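Local coordinates for protein cyclopenase asqI (Emericella nidulans, PDB 5YY3) that converts 4'-methoxycyclopenin into 4'-methoxyviridicatin with release of methyl isocyanate, a zinc-dependent ring contraction in the biosynthesis of aspoquinolone mycotoxins, at residues L215-H218 / S219-A223; W394-Y397 / K398-Y402. All coordinates share one frame; numbering follows the deposited sequence.

Contact 1. Residues L215-H218 / S219-A223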
ATOM      1  N   LEU A 215     -32.184  15.429   9.346  1.00 25.96           N
ATOM      2  CA  LEU A 215     -31.332  15.664   8.189  1.00 24.78           C
ATOM      3  C   LEU A 215     -29.994  16.300   8.574  1.00 26.17           C
ATOM      4  O   LEU A 215     -28.932  15.922   8.066  1.00 25.20           O
ATOM      5  CB  LEU A 215     -32.076  16.553   7.193  1.00 27.29           C
ATOM      6  CG  LEU A 215     -32.159  16.106   5.735  1.00 30.06           C
ATOM      7  CD1 LEU A 215     -32.358  14.597   5.621  1.00 28.05           C
ATOM      8  CD2 LEU A 215     -33.298  16.860   5.037  1.00 27.99           C
ATOM      9  N   TYR A 216     -30.052  17.275   9.476  1.00 24.42           N
ATOM     10  CA  TYR A 216     -28.861  17.995   9.902  1.00 23.06           C
ATOM     11  C   TYR A 216     -27.850  17.123  10.660  1.00 25.62           C
ATOM     12  O   TYR A 216     -26.645  17.164  10.383  1.00 25.22           O
ATOM     13  CB  TYR A 216     -29.254  19.169  10.774  1.00 23.60           C
ATOM     14  CG  TYR A 216     -28.062  19.846  11.382  1.00 27.71           C
ATOM     15  CD1 TYR A 216     -27.226  20.625  10.603  1.00 24.74           C
ATOM     16  CD2 TYR A 216     -27.753  19.687  12.730  1.00 29.81           C
ATOM     17  CE1 TYR A 216     -26.141  21.233  11.138  1.00 29.37           C
ATOM     18  CE2 TYR A 216     -26.657  20.305  13.282  1.00 28.49           C
ATOM     19  CZ  TYR A 216     -25.861  21.089  12.476  1.00 31.14           C
ATOM     20  OH  TYR A 216     -24.755  21.723  12.977  1.00 35.94           O
ATOM     21  N   VAL A 217     -28.334  16.351  11.624  1.00 22.88           N
ATOM     22  CA  VAL A 217     -27.474  15.470  12.399  1.00 22.00           C
ATOM     23  C   VAL A 217     -26.791  14.451  11.493  1.00 27.29           C
ATOM     24  O   VAL A 217     -25.570  14.263  11.554  1.00 24.82           O
ATOM     25  CB  VAL A 217     -28.272  14.739  13.485  1.00 24.54           C
ATOM     26  CG1 VAL A 217     -27.455  13.621  14.098  1.00 24.03           C
ATOM     27  CG2 VAL A 217     -28.734  15.735  14.550  1.00 26.96           C
ATOM     28  N   HIS A 218     -27.569  13.820  10.621  1.00 25.26           N
ATOM     29  CA  HIS A 218     -26.999  12.851   9.703  1.00 26.29           C
ATOM     30  C   HIS A 218     -26.057  13.483   8.682  1.00 23.46           C
ATOM     31  O   HIS A 218     -25.033  12.891   8.344  1.00 27.00           O
ATOM     32  CB  HIS A 218     -28.108  12.077   9.003  1.00 23.90           C
ATOM     33  CG  HIS A 218     -28.767  11.079   9.890  1.00 26.33           C
ATOM     34  ND1 HIS A 218     -29.850  11.391  10.686  1.00 33.84           N
ATOM     35  CD2 HIS A 218     -28.459   9.788  10.159  1.00 28.94           C
ATOM     36  CE1 HIS A 218     -30.201  10.323  11.381  1.00 36.62           C
ATOM     37  NE2 HIS A 218     -29.378   9.336  11.077  1.00 41.02           N
ATOM     38  N   SER A 219     -26.384  14.673   8.190  1.00 22.92           N
ATOM     39  CA  SER A 219     -25.482  15.347   7.250  1.00 26.00           C
ATOM     40  C   SER A 219     -24.197  15.796   7.927  1.00 26.68           C
ATOM     41  O   SER A 219     -23.127  15.817   7.327  1.00 20.58           O
ATOM     42  CB  SER A 219     -26.148  16.558   6.609  1.00 23.20           C
ATOM     43  OG  SER A 219     -25.210  17.236   5.788  1.00 29.37           O
ATOM     44  N   GLN A 220     -24.318  16.163   9.191  1.00 25.43           N
ATOM     45  CA  GLN A 220     -23.189  16.667   9.932  1.00 23.41           C
ATOM     46  C   GLN A 220     -22.258  15.477  10.290  1.00 28.87           C
ATOM     47  O   GLN A 220     -21.025  15.604  10.213  1.00 23.94           O
ATOM     48  CB  GLN A 220     -23.717  17.451  11.143  1.00 28.88           C
ATOM     49  CG  GLN A 220     -22.780  18.344  11.902  1.00 35.35           C
ATOM     50  CD  GLN A 220     -22.230  19.549  11.142  1.00 25.32           C
ATOM     51  OE1 GLN A 220     -21.324  20.206  11.641  1.00 29.42           O
ATOM     52  NE2 GLN A 220     -22.749  19.836   9.956  1.00 20.35           N
ATOM     53  N   MET A 221     -22.807  14.298  10.600  1.00 24.14           N
ATOM     54  CA  MET A 221     -21.887  13.186  10.866  1.00 27.80           C
ATOM     55  C   MET A 221     -21.231  12.666   9.565  1.00 23.82           C
ATOM     56  O   MET A 221     -20.074  12.261   9.589  1.00 21.22           O
ATOM     57  CB  MET A 221     -22.545  12.024  11.667  1.00 23.03           C
ATOM     58  CG  MET A 221     -23.942  11.573  11.349  1.00 30.86           C
ATOM     59  SD  MET A 221     -24.623  10.582  12.742  1.00 36.22           S
ATOM     60  CE  MET A 221     -24.321  11.742  14.067  1.00 35.27           C
ATOM     61  N   VAL A 222     -21.928  12.730   8.437  1.00 22.62           N
ATOM     62  CA  VAL A 222     -21.314  12.421   7.140  1.00 20.73           C
ATOM     63  C   VAL A 222     -20.148  13.381   6.785  1.00 23.13           C
ATOM     64  O   VAL A 222     -19.079  12.934   6.343  1.00 22.38           O
ATOM     65  CB  VAL A 222     -22.383  12.453   6.026  1.00 20.66           C
ATOM     66  CG1 VAL A 222     -21.753  12.570   4.623  1.00 18.53           C
ATOM     67  CG2 VAL A 222     -23.269  11.210   6.139  1.00 20.50           C
ATOM     68  N   ALA A 223     -20.340  14.688   6.972  1.00 20.34           N
ATOM     69  CA  ALA A 223     -19.254  15.644   6.721  1.00 23.79           C
ATOM     70  C   ALA A 223     -18.017  15.333   7.579  1.00 17.27           C
ATOM     71  O   ALA A 223     -16.889  15.377   7.109  1.00 18.85           O
ATOM     72  CB  ALA A 223     -19.732  17.073   6.975  1.00 23.36           C
TER
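Y216 and Q220, one helical turn apart, lie side by side and point the same way, the plane of the phenol ring and that of the amide only 19° apart. The near-parallel planes let the two flat groups run alongside each other, with Y216 OH 3.8 Å from Q220 CD and Q220 NE2 3.9 Å from Y216 CE1, while Q220 CB sits over one face of the ring. Q220 can follow the ring because its chain bends at chi2 (65°), after CG has left opposite the backbone N. Its amide is held from beyond the helix: OE1 accepts from the backbone N of E509, and NE2 makes a weak hydrogen bond to W507 O. A long, two-headed side chain suits this place, since it lies along the tyrosine and still reaches the strand that begins at 508.

The next pair, V217 and M221, meets at an oblique angle, CG1 against the methyl CE at 3.7 Å. The unbranched thioether has the freedom to bend at chi3 and bring that methyl back to the valine. Its sulfur, SD, stands 5.2 Å from the H218 ring centroid, obliquely placed, a loose sulfur-aromatic approach. H218 is one of three zinc-binding histidines of this tyrosinase-family, hemocyanin-like helical domain, with H186 and H190. Its ND1 hydrogen-bonds to F214 O, one turn earlier, which helps to set the rotation of the imidazole. The backbone bonds are those of a regular alpha-helix: M221 N reaches V217 O at 2.9 Å, and V222 N reaches H218 O at 3.1 Å.

Contact 2. Residues W394-Y397 / K398-Y402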
ATOM      1  N   TRP A 394     -23.112   4.365   6.613  1.00 23.62           N
ATOM      2  CA  TRP A 394     -22.542   5.654   6.251  1.00 21.82           C
ATOM      3  C   TRP A 394     -22.881   5.917   4.809  1.00 20.85           C
ATOM      4  O   TRP A 394     -23.080   7.066   4.420  1.00 25.00           O
ATOM      5  CB  TRP A 394     -21.024   5.693   6.520  1.00 22.18           C
ATOM      6  CG  TRP A 394     -20.791   5.773   7.992  1.00 17.70           C
ATOM      7  CD1 TRP A 394     -20.572   4.734   8.844  1.00 21.02           C
ATOM      8  CD2 TRP A 394     -20.862   6.953   8.807  1.00 18.14           C
ATOM      9  NE1 TRP A 394     -20.459   5.195  10.137  1.00 20.78           N
ATOM     10  CE2 TRP A 394     -20.633   6.557  10.138  1.00 19.83           C
ATOM     11  CE3 TRP A 394     -21.075   8.311   8.534  1.00 19.90           C
ATOM     12  CZ2 TRP A 394     -20.615   7.467  11.194  1.00 17.19           C
ATOM     13  CZ3 TRP A 394     -21.052   9.210   9.576  1.00 17.02           C
ATOM     14  CH2 TRP A 394     -20.816   8.786  10.894  1.00 20.14           C
ATOM     15  N   ARG A 395     -23.017   4.852   4.021  1.00 20.59           N
ATOM     16  CA  ARG A 395     -23.420   5.034   2.630  1.00 23.11           C
ATOM     17  C   ARG A 395     -24.905   5.432   2.574  1.00 21.51           C
ATOM     18  O   ARG A 395     -25.305   6.247   1.739  1.00 19.72           O
ATOM     19  CB  ARG A 395     -23.135   3.773   1.801  1.00 21.28           C
ATOM     20  CG  ARG A 395     -21.639   3.377   1.788  1.00 21.57           C
ATOM     21  CD  ARG A 395     -21.301   2.399   0.641  1.00 20.02           C
ATOM     22  NE  ARG A 395     -21.950   2.878  -0.566  1.00 24.40           N
ATOM     23  CZ  ARG A 395     -22.114   2.167  -1.671  1.00 30.83           C
ATOM     24  NH1 ARG A 395     -21.638   0.922  -1.742  1.00 28.40           N
ATOM     25  NH2 ARG A 395     -22.758   2.715  -2.703  1.00 26.50           N
ATOM     26  N   TRP A 396     -25.713   4.893   3.484  1.00 19.03           N
ATOM     27  CA  TRP A 396     -27.096   5.340   3.581  1.00 18.37           C
ATOM     28  C   TRP A 396     -27.181   6.782   4.122  1.00 23.01           C
ATOM     29  O   TRP A 396     -27.919   7.608   3.567  1.00 23.66           O
ATOM     30  CB  TRP A 396     -27.924   4.386   4.455  1.00 20.40           C
ATOM     31  CG  TRP A 396     -29.394   4.754   4.492  1.00 22.27           C
ATOM     32  CD1 TRP A 396     -30.057   5.349   5.520  1.00 22.29           C
ATOM     33  CD2 TRP A 396     -30.362   4.559   3.447  1.00 19.65           C
ATOM     34  NE1 TRP A 396     -31.380   5.537   5.186  1.00 24.44           N
ATOM     35  CE2 TRP A 396     -31.593   5.059   3.913  1.00 21.74           C
ATOM     36  CE3 TRP A 396     -30.306   4.027   2.153  1.00 16.96           C
ATOM     37  CZ2 TRP A 396     -32.762   5.035   3.149  1.00 23.40           C
ATOM     38  CZ3 TRP A 396     -31.464   3.996   1.392  1.00 22.16           C
ATOM     39  CH2 TRP A 396     -32.679   4.495   1.894  1.00 19.85           C
ATOM     40  N   TYR A 397     -26.438   7.096   5.186  1.00 19.94           N
ATOM     41  CA  TYR A 397     -26.441   8.472   5.715  1.00 20.12           C
ATOM     42  C   TYR A 397     -26.057   9.480   4.628  1.00 20.64           C
ATOM     43  O   TYR A 397     -26.635  10.564   4.556  1.00 20.95           O
ATOM     44  CB  TYR A 397     -25.488   8.632   6.901  1.00 19.17           C
ATOM     45  CG  TYR A 397     -25.733   7.727   8.101  1.00 21.66           C
ATOM     46  CD1 TYR A 397     -26.989   7.181   8.366  1.00 25.20           C
ATOM     47  CD2 TYR A 397     -24.689   7.415   8.966  1.00 20.10           C
ATOM     48  CE1 TYR A 397     -27.195   6.350   9.482  1.00 24.61           C
ATOM     49  CE2 TYR A 397     -24.882   6.590  10.073  1.00 23.23           C
ATOM     50  CZ  TYR A 397     -26.135   6.062  10.326  1.00 23.96           C
ATOM     51  OH  TYR A 397     -26.310   5.245  11.424  1.00 25.87           O
ATOM     52  N   LYS A 398     -25.105   9.136   3.764  1.00 22.31           N
ATOM     53  CA  LYS A 398     -24.748  10.096   2.718  1.00 19.39           C
ATOM     54  C   LYS A 398     -25.865  10.188   1.672  1.00 22.85           C
ATOM     55  O   LYS A 398     -26.040  11.236   1.050  1.00 24.17           O
ATOM     56  CB  LYS A 398     -23.414   9.759   2.040  1.00 19.50           C
ATOM     57  CG  LYS A 398     -22.990  10.860   1.054  1.00 21.28           C
ATOM     58  CD  LYS A 398     -21.522  10.793   0.679  1.00 26.27           C
ATOM     59  CE  LYS A 398     -21.213  11.707  -0.509  1.00 22.59           C
ATOM     60  NZ  LYS A 398     -19.791  11.556  -0.992  1.00 30.28           N
ATOM     61  N   HIS A 399     -26.639   9.113   1.499  1.00 22.03           N
ATOM     62  CA  HIS A 399     -27.836   9.181   0.652  1.00 21.32           C
ATOM     63  C   HIS A 399     -28.864  10.130   1.245  1.00 21.29           C
ATOM     64  O   HIS A 399     -29.392  10.973   0.533  1.00 22.28           O
ATOM     65  CB  HIS A 399     -28.473   7.805   0.461  1.00 20.36           C
ATOM     66  CG  HIS A 399     -29.754   7.837  -0.318  1.00 21.88           C
ATOM     67  ND1 HIS A 399     -29.848   8.382  -1.583  1.00 23.18           N
ATOM     68  CD2 HIS A 399     -30.992   7.375  -0.016  1.00 18.95           C
ATOM     69  CE1 HIS A 399     -31.084   8.261  -2.025  1.00 18.56           C
ATOM     70  NE2 HIS A 399     -31.798   7.651  -1.095  1.00 19.42           N
ATOM     71  N   LEU A 400     -29.167   9.979   2.534  1.00 18.99           N
ATOM     72  CA  LEU A 400     -29.998  10.965   3.239  1.00 22.06           C
ATOM     73  C   LEU A 400     -29.490  12.385   2.990  1.00 23.80           C
ATOM     74  O   LEU A 400     -30.275  13.294   2.697  1.00 20.48           O
ATOM     75  CB  LEU A 400     -30.027  10.688   4.752  1.00 21.56           C
ATOM     76  CG  LEU A 400     -30.603   9.328   5.133  1.00 20.78           C
ATOM     77  CD1 LEU A 400     -30.535   9.125   6.634  1.00 23.68           C
ATOM     78  CD2 LEU A 400     -32.041   9.221   4.633  1.00 17.46           C
ATOM     79  N   GLN A 401     -28.171  12.573   3.095  1.00 24.52           N
ATOM     80  CA  GLN A 401     -27.587  13.900   2.893  1.00 24.77           C
ATOM     81  C   GLN A 401     -27.914  14.451   1.497  1.00 26.48           C
ATOM     82  O   GLN A 401     -28.032  15.673   1.311  1.00 28.93           O
ATOM     83  CB  GLN A 401     -26.072  13.864   3.093  1.00 21.57           C
ATOM     84  CG  GLN A 401     -25.421  15.243   3.127  1.00 23.48           C
ATOM     85  CD  GLN A 401     -23.912  15.186   2.903  1.00 26.29           C
ATOM     86  OE1 GLN A 401     -23.439  14.675   1.876  1.00 25.25           O
ATOM     87  NE2 GLN A 401     -23.146  15.714   3.864  1.00 21.36           N
ATOM     88  N   TYR A 402     -28.071  13.555   0.524  1.00 22.65           N
ATOM     89  CA  TYR A 402     -28.367  13.966  -0.854  1.00 22.64           C
ATOM     90  C   TYR A 402     -29.688  14.737  -0.935  1.00 24.91           C
ATOM     91  O   TYR A 402     -29.791  15.745  -1.647  1.00 25.37           O
ATOM     92  CB  TYR A 402     -28.387  12.746  -1.789  1.00 22.79           C
ATOM     93  CG  TYR A 402     -28.738  13.063  -3.222  1.00 22.98           C
ATOM     94  CD1 TYR A 402     -28.092  14.082  -3.904  1.00 23.91           C
ATOM     95  CD2 TYR A 402     -29.706  12.325  -3.904  1.00 25.33           C
ATOM     96  CE1 TYR A 402     -28.408  14.391  -5.219  1.00 22.38           C
ATOM     97  CE2 TYR A 402     -30.032  12.613  -5.228  1.00 25.46           C
ATOM     98  CZ  TYR A 402     -29.379  13.648  -5.881  1.00 27.04           C
ATOM     99  OH  TYR A 402     -29.683  13.944  -7.194  1.00 23.97           O
TER
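Four successive i to i+4 backbone bonds, from K398 N to W394 O through Q401 N to Y397 O, keep this stretch in regular helix; L400 N to W396 O is the straightest, at 2.9 Å and 165°. The W396 indole projects outward and leans toward the next turn, CG trans to the backbone N (chi1 -175°), and meets two residues there. H399 brings its CD2 over one face of the six-membered ring, toward the rim and 3.7 Å from W396 CZ3, the two ring planes inclined at 53°. L400 comes obliquely to the five-membered part, CD2 3.8 Å from W396 NE1 and CD1 4.0 Å from W396 CD1. L400 CD1 also lies at the edge of the Y397 ring, so the forked leucine packs against the indole and, more loosely, touches the tyrosine. Imidazole suits position 399 because both nitrogens are used: ND1 bonds to N241 OD1 and NE2 to Y243 OH, leaving CD2 for the indole. W396 NE1 is likewise satisfied, by H356 ND1. This buried part of helix 391-410 is flanked by helix 355-367, where L360 and F363 touch W396, and by helix 210-231, through the K398-E226 salt bridge and F214, which touches L400.

How the contacts relate
Contact 1 comes first along the chain, on helix 210-231; contact 2 follows much later, on helix 391-410. Both belong to the hemocyanin-type domain; their centres lie about 9 Å apart, and side chains of the two helices touch. S219 OG and Q401 NE2 form a probable hydrogen bond of 3.2 Å between them, V222 CG2 rests 3.5 Å from Y397 CB, and W394 packs against M221. At the zinc site, H218 CD2 is 3.5 Å from Y397 CD1, and Y397 also comes near H186. Helix 210-231 thus supplies a zinc ligand, while helix 391-410 contributes a tyrosine that packs beside it, consistent with a second-shell part in positioning the histidine.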